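Local coordinates for protein nucleoside hydrolase, putative (Trypanosoma brucei, PDB 3FZ0) that belongs to the nucleoside hydrolase family, binds a calcium ion and forms an assembly of four chains, at residues F300-T305 with R333-N338; V192-K197 with V304-H309. The protein carries 2 engineered substitutions. All blocks are in the same frame, centred on the assembly; numbering follows the deposited sequence.

Interaction 1: F300-T305 with R333-N338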
# COMPACT_ATOMS: atom_id res chain seq x y z
N PHE B 300 6.89 -27.26 5.77
CA PHE B 300 6.58 -27.03 4.38
C PHE B 300 7.57 -26.02 3.77
O PHE B 300 7.56 -24.83 4.12
CB PHE B 300 5.12 -26.59 4.18
CG PHE B 300 4.73 -26.44 2.73
CD1 PHE B 300 4.74 -27.56 1.88
CD2 PHE B 300 4.39 -25.20 2.21
CE1 PHE B 300 4.41 -27.43 0.50
CE2 PHE B 300 4.05 -25.07 0.83
CZ PHE B 300 4.06 -26.18 -0.02
N LEU B 301 8.44 -26.53 2.90
CA LEU B 301 9.44 -25.70 2.25
C LEU B 301 8.85 -25.02 1.02
O LEU B 301 8.41 -25.69 0.07
CB LEU B 301 10.67 -26.55 1.90
CG LEU B 301 11.83 -25.93 1.08
CD1 LEU B 301 12.39 -24.65 1.73
CD2 LEU B 301 12.97 -26.93 0.80
N THR B 302 8.83 -23.69 1.02
CA THR B 302 8.28 -22.96 -0.13
C THR B 302 8.82 -21.53 -0.15
O THR B 302 9.75 -21.24 0.60
CB THR B 302 6.73 -22.94 -0.10
OG1 THR B 302 6.24 -22.27 -1.26
CG2 THR B 302 6.23 -22.24 1.17
N TYR B 303 8.22 -20.66 -0.97
CA TYR B 303 8.54 -19.23 -0.98
C TYR B 303 7.68 -18.45 0.02
O TYR B 303 6.45 -18.55 0.00
CB TYR B 303 8.35 -18.62 -2.36
CG TYR B 303 8.63 -17.14 -2.40
CD1 TYR B 303 9.96 -16.65 -2.41
CD2 TYR B 303 7.57 -16.21 -2.45
CE1 TYR B 303 10.23 -15.29 -2.45
CE2 TYR B 303 7.83 -14.84 -2.48
CZ TYR B 303 9.16 -14.39 -2.48
OH TYR B 303 9.42 -13.04 -2.52
N VAL B 304 8.35 -17.68 0.87
CA VAL B 304 7.74 -16.85 1.87
C VAL B 304 8.32 -15.44 1.80
O VAL B 304 9.53 -15.25 1.53
CB VAL B 304 7.97 -17.47 3.27
CG1 VAL B 304 7.47 -16.57 4.40
CG2 VAL B 304 7.30 -18.82 3.34
N THR B 305 7.45 -14.45 1.99
CA THR B 305 7.89 -13.06 2.17
C THR B 305 7.02 -12.32 3.19
O THR B 305 6.06 -12.87 3.68
CB THR B 305 8.02 -12.32 0.83
OG1 THR B 305 8.84 -11.17 1.02
CG2 THR B 305 6.69 -11.89 0.27
N ARG B 333 10.57 -16.24 -7.85
CA ARG B 333 10.55 -16.91 -6.54
C ARG B 333 11.44 -18.14 -6.54
O ARG B 333 11.85 -18.64 -7.60
CB ARG B 333 9.12 -17.29 -6.12
CG ARG B 333 8.20 -16.11 -6.07
CD ARG B 333 6.82 -16.52 -5.71
NE ARG B 333 5.89 -15.40 -5.74
CZ ARG B 333 4.58 -15.54 -5.75
NH1 ARG B 333 4.04 -16.76 -5.72
NH2 ARG B 333 3.80 -14.46 -5.82
N TRP B 334 11.76 -18.61 -5.34
CA TRP B 334 12.51 -19.85 -5.10
C TRP B 334 12.11 -20.30 -3.71
O TRP B 334 11.50 -19.53 -2.98
CB TRP B 334 14.02 -19.62 -5.24
CG TRP B 334 14.68 -18.98 -4.06
CD1 TRP B 334 15.42 -19.62 -3.11
CD2 TRP B 334 14.67 -17.59 -3.69
NE1 TRP B 334 15.88 -18.72 -2.18
CE2 TRP B 334 15.44 -17.47 -2.51
CE3 TRP B 334 14.11 -16.42 -4.26
CZ2 TRP B 334 15.66 -16.24 -1.87
CZ3 TRP B 334 14.34 -15.19 -3.61
CH2 TRP B 334 15.10 -15.12 -2.43
N ARG B 335 12.42 -21.55 -3.35
CA ARG B 335 12.04 -22.07 -2.03
C ARG B 335 13.02 -21.59 -0.96
O ARG B 335 14.03 -22.25 -0.65
CB ARG B 335 11.95 -23.60 -2.05
CG ARG B 335 10.77 -24.09 -2.76
CD ARG B 335 10.63 -25.59 -2.79
NE ARG B 335 9.75 -25.94 -3.91
CZ ARG B 335 8.41 -25.89 -3.89
NH1 ARG B 335 7.78 -25.52 -2.77
NH2 ARG B 335 7.71 -26.22 -4.99
N ASN B 336 12.71 -20.42 -0.39
CA ASN B 336 13.62 -19.74 0.51
C ASN B 336 13.34 -19.93 1.97
O ASN B 336 14.12 -19.46 2.80
CB ASN B 336 13.62 -18.24 0.22
CG ASN B 336 12.28 -17.57 0.54
OD1 ASN B 336 11.25 -18.22 0.59
ND2 ASN B 336 12.30 -16.26 0.73
N CYS B 337 12.24 -20.60 2.30
CA CYS B 337 11.80 -20.66 3.69
C CYS B 337 11.12 -21.98 4.07
O CYS B 337 10.24 -22.46 3.35
CB CYS B 337 10.89 -19.49 3.98
SG CYS B 337 10.15 -19.46 5.62
N ASN B 338 11.54 -22.57 5.18
CA ASN B 338 10.91 -23.78 5.71
C ASN B 338 9.93 -23.39 6.81
O ASN B 338 10.32 -22.94 7.87
CB ASN B 338 11.96 -24.75 6.23
CG ASN B 338 11.40 -26.17 6.46
OD1 ASN B 338 10.51 -26.63 5.75
ND2 ASN B 338 11.95 -26.86 7.46

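Interaction 2: V192-K197 with V304-H309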
# COMPACT_ATOMS: atom_id res chain seq x y z
N VAL B 192 14.36 -8.36 4.23
CA VAL B 192 15.80 -8.44 4.04
C VAL B 192 16.27 -9.86 4.37
O VAL B 192 17.04 -10.47 3.60
CB VAL B 192 16.55 -7.36 4.88
CG1 VAL B 192 18.06 -7.63 4.91
CG2 VAL B 192 16.25 -5.96 4.34
N VAL B 193 15.80 -10.40 5.48
CA VAL B 193 16.20 -11.74 5.92
C VAL B 193 15.77 -12.83 4.93
O VAL B 193 16.60 -13.63 4.51
CB VAL B 193 15.75 -12.03 7.36
CG1 VAL B 193 15.86 -13.50 7.66
CG2 VAL B 193 16.63 -11.22 8.37
N LEU B 194 14.49 -12.81 4.54
CA LEU B 194 13.92 -13.81 3.63
C LEU B 194 14.36 -13.67 2.15
O LEU B 194 14.41 -14.65 1.45
CB LEU B 194 12.40 -13.87 3.75
CG LEU B 194 11.76 -14.30 5.09
CD1 LEU B 194 10.28 -13.88 5.18
CD2 LEU B 194 11.86 -15.79 5.34
N GLN B 195 14.64 -12.45 1.68
CA GLN B 195 15.12 -12.23 0.31
C GLN B 195 16.63 -12.42 0.12
O GLN B 195 17.11 -12.41 -1.00
CB GLN B 195 14.77 -10.83 -0.16
CG GLN B 195 13.28 -10.56 -0.36
CD GLN B 195 12.64 -11.44 -1.43
OE1 GLN B 195 11.76 -12.25 -1.13
NE2 GLN B 195 13.09 -11.30 -2.65
N HIS B 196 17.37 -12.62 1.21
CA HIS B 196 18.83 -12.72 1.15
C HIS B 196 19.30 -13.92 0.32
O HIS B 196 18.81 -15.04 0.51
CB HIS B 196 19.44 -12.80 2.55
CG HIS B 196 20.89 -13.17 2.54
ND1 HIS B 196 21.88 -12.27 2.19
CD2 HIS B 196 21.51 -14.35 2.78
CE1 HIS B 196 23.05 -12.88 2.26
NE2 HIS B 196 22.86 -14.14 2.60
N LYS B 197 20.26 -13.69 -0.57
CA LYS B 197 20.85 -14.75 -1.38
C LYS B 197 22.10 -15.27 -0.70
O LYS B 197 23.00 -14.49 -0.35
CB LYS B 197 21.24 -14.23 -2.78
CG LYS B 197 20.10 -13.67 -3.63
CD LYS B 197 18.96 -14.68 -3.85
CE LYS B 197 17.82 -14.06 -4.67
NZ LYS B 197 17.25 -12.86 -3.94
N VAL B 304 8.35 -17.68 0.87
CA VAL B 304 7.74 -16.85 1.87
C VAL B 304 8.32 -15.44 1.80
O VAL B 304 9.53 -15.25 1.53
CB VAL B 304 7.97 -17.47 3.27
CG1 VAL B 304 7.47 -16.57 4.40
CG2 VAL B 304 7.30 -18.82 3.34
N THR B 305 7.45 -14.45 1.99
CA THR B 305 7.89 -13.06 2.17
C THR B 305 7.02 -12.32 3.19
O THR B 305 6.06 -12.87 3.68
CB THR B 305 8.02 -12.32 0.83
OG1 THR B 305 8.84 -11.17 1.02
CG2 THR B 305 6.69 -11.89 0.27
N VAL B 306 7.38 -11.09 3.53
CA VAL B 306 6.57 -10.26 4.43
C VAL B 306 5.94 -9.06 3.67
O VAL B 306 6.63 -8.37 2.91
CB VAL B 306 7.43 -9.75 5.61
CG1 VAL B 306 6.57 -8.98 6.62
CG2 VAL B 306 8.17 -10.93 6.29
N GLU B 307 4.64 -8.84 3.82
CA GLU B 307 3.94 -7.66 3.27
C GLU B 307 4.46 -6.37 3.92
O GLU B 307 4.54 -6.27 5.15
CB GLU B 307 2.45 -7.76 3.56
CG GLU B 307 1.61 -6.54 3.10
CD GLU B 307 1.70 -6.27 1.58
OE1 GLU B 307 1.37 -7.16 0.78
OE2 GLU B 307 2.09 -5.17 1.16
N LEU B 308 4.81 -5.39 3.09
CA LEU B 308 5.26 -4.11 3.61
C LEU B 308 4.23 -2.99 3.49
O LEU B 308 4.34 -1.98 4.20
CB LEU B 308 6.52 -3.67 2.86
CG LEU B 308 7.75 -4.58 2.87
CD1 LEU B 308 8.89 -3.98 1.99
CD2 LEU B 308 8.22 -4.91 4.31
N HIS B 309 3.27 -3.13 2.58
CA HIS B 309 2.45 -1.99 2.16
C HIS B 309 0.95 -2.04 2.50
O HIS B 309 0.23 -1.09 2.24
CB HIS B 309 2.69 -1.71 0.65
CG HIS B 309 4.13 -1.72 0.26
ND1 HIS B 309 5.08 -0.95 0.89
CD2 HIS B 309 4.79 -2.44 -0.68
CE1 HIS B 309 6.26 -1.17 0.35
NE2 HIS B 309 6.12 -2.07 -0.60

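Interaction 1: F300-T305 with R333-N338
Arg333 lies across one face of the Tyr303 ring, with its CG in CH-pi contact 3.7 Å from the ring centroid. Its chain is extended, so CD continues past Tyr303 CD2. Trp334 O meets Tyr303 CD1 at the ring edge, 3.3 Å away. The polar ends turn elsewhere: Tyr303 OH bonds Gln195, and Arg333 NH1 forms a salt bridge with Asp320.

Asn336 grips Val304 with both ends of its amide. Its CG takes the crowded position between N and carbonyl carbon (chi1 66°). OD1 accepts from Val304 N at 3.0 Å on an in-plane lone pair. ND2 donates to Val304 O at 3.1 Å and also to Leu194 O. The bonds at OD1 and ND2 fix the rotation of the amide, and Val304 O lies close to its plane. Thr302 faces both Asn336 and Cys337, a classic beta bulge. Thr302 N donates to Cys337 O at 3.0 Å, nearly straight. Cys337 N returns a bond to Thr302 O. Arg335 NH1 reaches Leu301 O at 2.9 Å, while its NE pairs with Glu325. Val304 CB packs on Cys337 CB at 3.6 Å.

Strand 296-306 runs between strands 337-343 and 317-319. Helix 187-195 covers Val304 and Cys337 through Leu194, helix 325-330 touches Arg333 and Arg335 through Met328, and Met177 of a second subunit packs on Tyr303 and Arg333.

Interaction 2: V192-K197 with V304-H309
The apolar part of the contact is carried by Leu194. Its side chain leaves helix 187-195 toward strand 296-306. CG is anti to the carbonyl carbon (chi1 -63°), and CD1 then continues the chain in an extended line (chi2 162°). This puts the CD1 methyl against the strand. CD1 lies 3.8 Å from Val306 CG2 and 4.0 Å from Val304 CG1. It also meets the backbone between these valines, with Thr305 CA 3.9 Å from CD1. The Leu194 and Val306 side chains cross at about a right angle. Nearer the backbone of the leucine, CB is 3.9 Å from Val304 O. Val191 and Pro187 of the same helix also touch Val306.

No hydrogen bond joins the two segments. The nearest polar approach is Gln195 OE1 to Thr305 OG1 at 3.8 Å. The Gln195 chain bends at chi2 (-62°), and OE1 takes its hydrogen bond from Tyr303 OH.

Two hydrogen bonds lie within the segments, away from the contact. Lys197 folds back, and its NZ donates to Gln195 O at 3.0 Å, in the carbonyl plane. His309 N donates to Glu307 OE2 at 2.8 Å, on the anti lone pair. The Glu307 carboxylate is also hydrogen-bonded to the backbone N of Arg311 and of Glu312 and to Thr313 OG1, all of a second subunit, a setting that would be expected to favour its charged form.

The arrangement is plain helix-on-sheet packing. Helix 187-195 belongs to the connection between the neighbouring parallel strands 162-165 and 203-206, a beta-alpha-beta crossover. Here it also reaches antiparallel strand 296-306, as part of the alpha/beta architecture of a nucleoside hydrolase.

Overall arrangement
Interactions 1 and 2 have centres about 10 Å apart and share Val304 and Thr305 of strand 296-306. Interaction 1 joins that strand to the start of strand 337-343 and the loop before it, and interaction 2 packs a helix on it. Two probable hydrogen bonds connect them directly: Asn336 ND2 to Leu194 O at 2.8 Å, and Tyr303 OH to Gln195 OE1 at 2.8 Å. Trp334 CH2 also packs 3.5 Å from Lys197 NZ. Both contacts touch the second subunit. The calcium ion is held elsewhere, by Asp14, Asp19, Leu134 and Asp283, so neither interaction supplies a metal ligand.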